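Extracellular haem-binding protein (Streptomyces reticuli, PDB 3FPW) binds haem and iron outside the cell, is thought to degrade haem, and as an oligomer interacts with a cognate two-component sensor kinase. Local coordinates at residues H87-V92 against Q111-A116. Numbering follows the deposited sequence.
Sequences HVSVAV and QSYESA. With PO4 (phosphate ion), chain D.
Ser-89 meets Ser-112 through their hydroxyls, where strand 89-94 packs against the N-terminal part of helix 112-126. The axes of strand 89-92 and helix 112-116 come within 6.9 Å and cross at only -29°, so the two run in nearly the same direction. Ser-89 and Ala-91 face the helix because the CB of each points toward it, while that of Val-90 between them points away.

Followed outward, the side chain of Ser-89 is in contact from its base. Ser-89 CB lies 3.5 Å from Ser-112 OG and also packs near the carbonyl oxygen of Ser-112. Ser-89 OG stands anti to its own carbonyl carbon (chi1 -64°), and from there Ser-89 OG donates a hydrogen bond of 2.8 Å to Ser-112 OG. Ser-89 OG also lies 3.7 Å from Tyr-113 N and sits at the edge of the Tyr-113 ring, near its plane.

Farther along, methyl groups take over. Ala-116 CB rests 3.6 Å from the backbone Ser-89 O, and Ala-91 CB lies 3.8 Å from Ala-116 C and makes an apolar contact of 4.2 Å with Ala-116 CB. Val-90 packs on the opposite face of the sheet, against Ala-77 and Val-78 of helix 67-83, so the strand is sandwiched between two helices.

This is buried helix-on-sheet packing in the HbpS-like domain. Ser-112 OG accepts from Ser-89 OG and gives its own proton to Gly-109 O, which can only accept. The resulting short hydrogen-bond chain, from Ser-89 OG through Ser-112 OG to Gly-109 O, links strand 89-94, Ser-112 and the Gly-109 loop.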
ATOM      1  N   HIS A  87       6.075  28.289   7.292  1.00 19.29           N
ATOM      2  CA  HIS A  87       5.215  27.655   6.293  1.00 18.52           C
ATOM      3  C   HIS A  87       4.949  26.231   6.725  1.00 17.61           C
ATOM      4  O   HIS A  87       5.852  25.415   6.682  1.00 17.53           O
ATOM      5  CB  HIS A  87       5.965  27.655   4.960  1.00 18.94           C
ATOM      6  CG  HIS A  87       6.460  29.007   4.586  1.00 22.16           C
ATOM      7  ND1 HIS A  87       5.643  29.960   4.026  1.00 25.14           N
ATOM      8  CD2 HIS A  87       7.674  29.588   4.744  1.00 24.60           C
ATOM      9  CE1 HIS A  87       6.337  31.070   3.830  1.00 24.92           C
ATOM     10  NE2 HIS A  87       7.570  30.870   4.263  1.00 25.55           N
ATOM     11  N   VAL A  88       3.728  25.943   7.178  1.00 15.55           N
ATOM     12  CA  VAL A  88       3.476  24.668   7.856  1.00 14.46           C
ATOM     13  C   VAL A  88       2.243  24.011   7.293  1.00 13.71           C
ATOM     14  O   VAL A  88       1.420  24.668   6.648  1.00 14.18           O
ATOM     15  CB  VAL A  88       3.284  24.833   9.379  1.00 13.79           C
ATOM     16  CG1 VAL A  88       4.543  25.482  10.011  1.00 14.08           C
ATOM     17  CG2 VAL A  88       1.980  25.621   9.731  1.00 14.26           C
ATOM     18  N   SER A  89       2.130  22.708   7.508  1.00 13.78           N
ATOM     19  CA  SER A  89       0.866  22.023   7.351  1.00 13.71           C
ATOM     20  C   SER A  89       0.338  21.710   8.737  1.00 13.04           C
ATOM     21  O   SER A  89       1.119  21.516   9.691  1.00 13.27           O
ATOM     22  CB  SER A  89       1.017  20.703   6.559  1.00 14.22           C
ATOM     23  OG  SER A  89       1.435  20.920   5.219  1.00 15.41           O
ATOM     24  N   VAL A  90      -0.984  21.615   8.852  1.00 13.26           N
ATOM     25  CA  VAL A  90      -1.622  21.391  10.143  1.00 13.90           C
ATOM     26  C   VAL A  90      -2.688  20.320   9.968  1.00 13.63           C
ATOM     27  O   VAL A  90      -3.418  20.304   8.972  1.00 14.66           O
ATOM     28  CB  VAL A  90      -2.260  22.698  10.705  1.00 13.52           C
ATOM     29  CG1 VAL A  90      -2.889  22.448  12.075  1.00 15.64           C
ATOM     30  CG2 VAL A  90      -1.208  23.790  10.826  1.00 12.62           C
ATOM     31  N   ALA A  91      -2.762  19.406  10.925  1.00 12.59           N
ATOM     32  CA  ALA A  91      -3.821  18.396  10.893  1.00 12.55           C
ATOM     33  C   ALA A  91      -4.501  18.328  12.230  1.00 12.85           C
ATOM     34  O   ALA A  91      -3.829  18.423  13.273  1.00 12.53           O
ATOM     35  CB  ALA A  91      -3.260  17.027  10.554  1.00 12.40           C
ATOM     36  N   VAL A  92      -5.814  18.073  12.220  1.00 12.54           N
ATOM     37  CA  VAL A  92      -6.494  17.726  13.470  1.00 13.00           C
ATOM     38  C   VAL A  92      -7.051  16.316  13.302  1.00 12.98           C
ATOM     39  O   VAL A  92      -7.767  16.040  12.337  1.00 13.70           O
ATOM     40  CB  VAL A  92      -7.630  18.721  13.805  1.00 13.71           C
ATOM     41  CG1 VAL A  92      -8.364  18.330  15.086  1.00 12.73           C
ATOM     42  CG2 VAL A  92      -7.089  20.168  13.891  1.00 13.53           C
ATOM     43  N   GLN A 111       6.881  17.186   2.642  1.00 15.79           N
ATOM     44  CA  GLN A 111       6.889  16.159   3.680  1.00 15.79           C
ATOM     45  C   GLN A 111       5.987  16.556   4.851  1.00 15.98           C
ATOM     46  O   GLN A 111       5.659  15.729   5.709  1.00 17.15           O
ATOM     47  CB  GLN A 111       8.326  15.974   4.197  1.00 15.60           C
ATOM     48  CG  GLN A 111       8.718  16.861   5.373  1.00 17.73           C
ATOM     49  CD  GLN A 111       8.754  18.365   5.130  1.00 19.11           C
ATOM     50  OE1 GLN A 111       8.785  19.150   6.102  1.00 24.27           O
ATOM     51  NE2 GLN A 111       8.722  18.786   3.882  1.00 14.31           N
ATOM     52  N   SER A 112       5.604  17.833   4.906  1.00 15.35           N
ATOM     53  CA  SER A 112       4.925  18.337   6.111  1.00 14.73           C
ATOM     54  C   SER A 112       3.489  17.847   6.283  1.00 14.93           C
ATOM     55  O   SER A 112       3.013  17.762   7.400  1.00 14.29           O
ATOM     56  CB  SER A 112       4.969  19.873   6.167  1.00 14.40           C
ATOM     57  OG  SER A 112       4.189  20.410   5.117  1.00 15.42           O
ATOM     58  N   TYR A 113       2.815  17.486   5.188  1.00 14.63           N
ATOM     59  CA  TYR A 113       1.400  17.191   5.249  1.00 14.38           C
ATOM     60  C   TYR A 113       1.157  15.892   6.011  1.00 14.29           C
ATOM     61  O   TYR A 113       0.425  15.872   7.027  1.00 13.21           O
ATOM     62  CB  TYR A 113       0.859  17.085   3.825  1.00 14.60           C
ATOM     63  CG  TYR A 113      -0.625  16.951   3.744  1.00 15.09           C
ATOM     64  CD1 TYR A 113      -1.195  15.707   3.599  1.00 17.17           C
ATOM     65  CD2 TYR A 113      -1.470  18.077   3.771  1.00 16.52           C
ATOM     66  CE1 TYR A 113      -2.554  15.559   3.510  1.00 19.01           C
ATOM     67  CE2 TYR A 113      -2.842  17.925   3.662  1.00 15.92           C
ATOM     68  CZ  TYR A 113      -3.367  16.656   3.545  1.00 16.70           C
ATOM     69  OH  TYR A 113      -4.714  16.434   3.419  1.00 18.11           O
ATOM     70  N   GLU A 114       1.829  14.817   5.580  1.00 14.56           N
ATOM     71  CA  GLU A 114       1.727  13.533   6.291  1.00 14.99           C
ATOM     72  C   GLU A 114       2.366  13.592   7.671  1.00 14.86           C
ATOM     73  O   GLU A 114       1.888  12.957   8.605  1.00 15.84           O
ATOM     74  CB  GLU A 114       2.280  12.385   5.449  1.00 16.24           C
ATOM     75  CG  GLU A 114       1.414  12.135   4.195  1.00 20.03           C
ATOM     76  CD  GLU A 114       1.767  10.829   3.487  1.00 25.69           C
ATOM     77  OE1 GLU A 114       2.236   9.893   4.168  1.00 27.60           O
ATOM     78  OE2 GLU A 114       1.532  10.730   2.258  1.00 30.37           O
ATOM     79  N   SER A 115       3.453  14.352   7.795  0.50 13.80           N
ATOM     80  CA  SER A 115       4.117  14.511   9.081  0.50 12.56           C
ATOM     81  C   SER A 115       3.133  15.089  10.095  0.50 12.94           C
ATOM     82  O   SER A 115       3.041  14.597  11.204  0.50 12.86           O
ATOM     83  CB  SER A 115       5.345  15.414   8.946  0.50 12.25           C
ATOM     84  OG  SER A 115       6.012  15.585  10.191  0.50  9.34           O
ATOM     85  N   ALA A 116       2.399  16.129   9.708  1.00 12.98           N
ATOM     86  CA  ALA A 116       1.438  16.768  10.610  1.00 13.58           C
ATOM     87  C   ALA A 116       0.334  15.785  11.007  1.00 13.68           C
ATOM     88  O   ALA A 116      -0.012  15.663  12.197  1.00 14.01           O
ATOM     89  CB  ALA A 116       0.839  17.980   9.964  1.00 13.46           C
TER
HETATM   90  P   PO4 D 159       8.766  18.364  10.270  1.00 30.06           P
HETATM   91  O1  PO4 D 159       8.361  19.786  10.642  1.00 27.87           O
HETATM   92  O2  PO4 D 159      10.274  18.325  10.299  1.00 32.62           O
HETATM   93  O3  PO4 D 159       8.249  17.490  11.366  1.00 31.20           O
HETATM   94  O4  PO4 D 159       8.256  17.826   8.913  1.00 26.57           O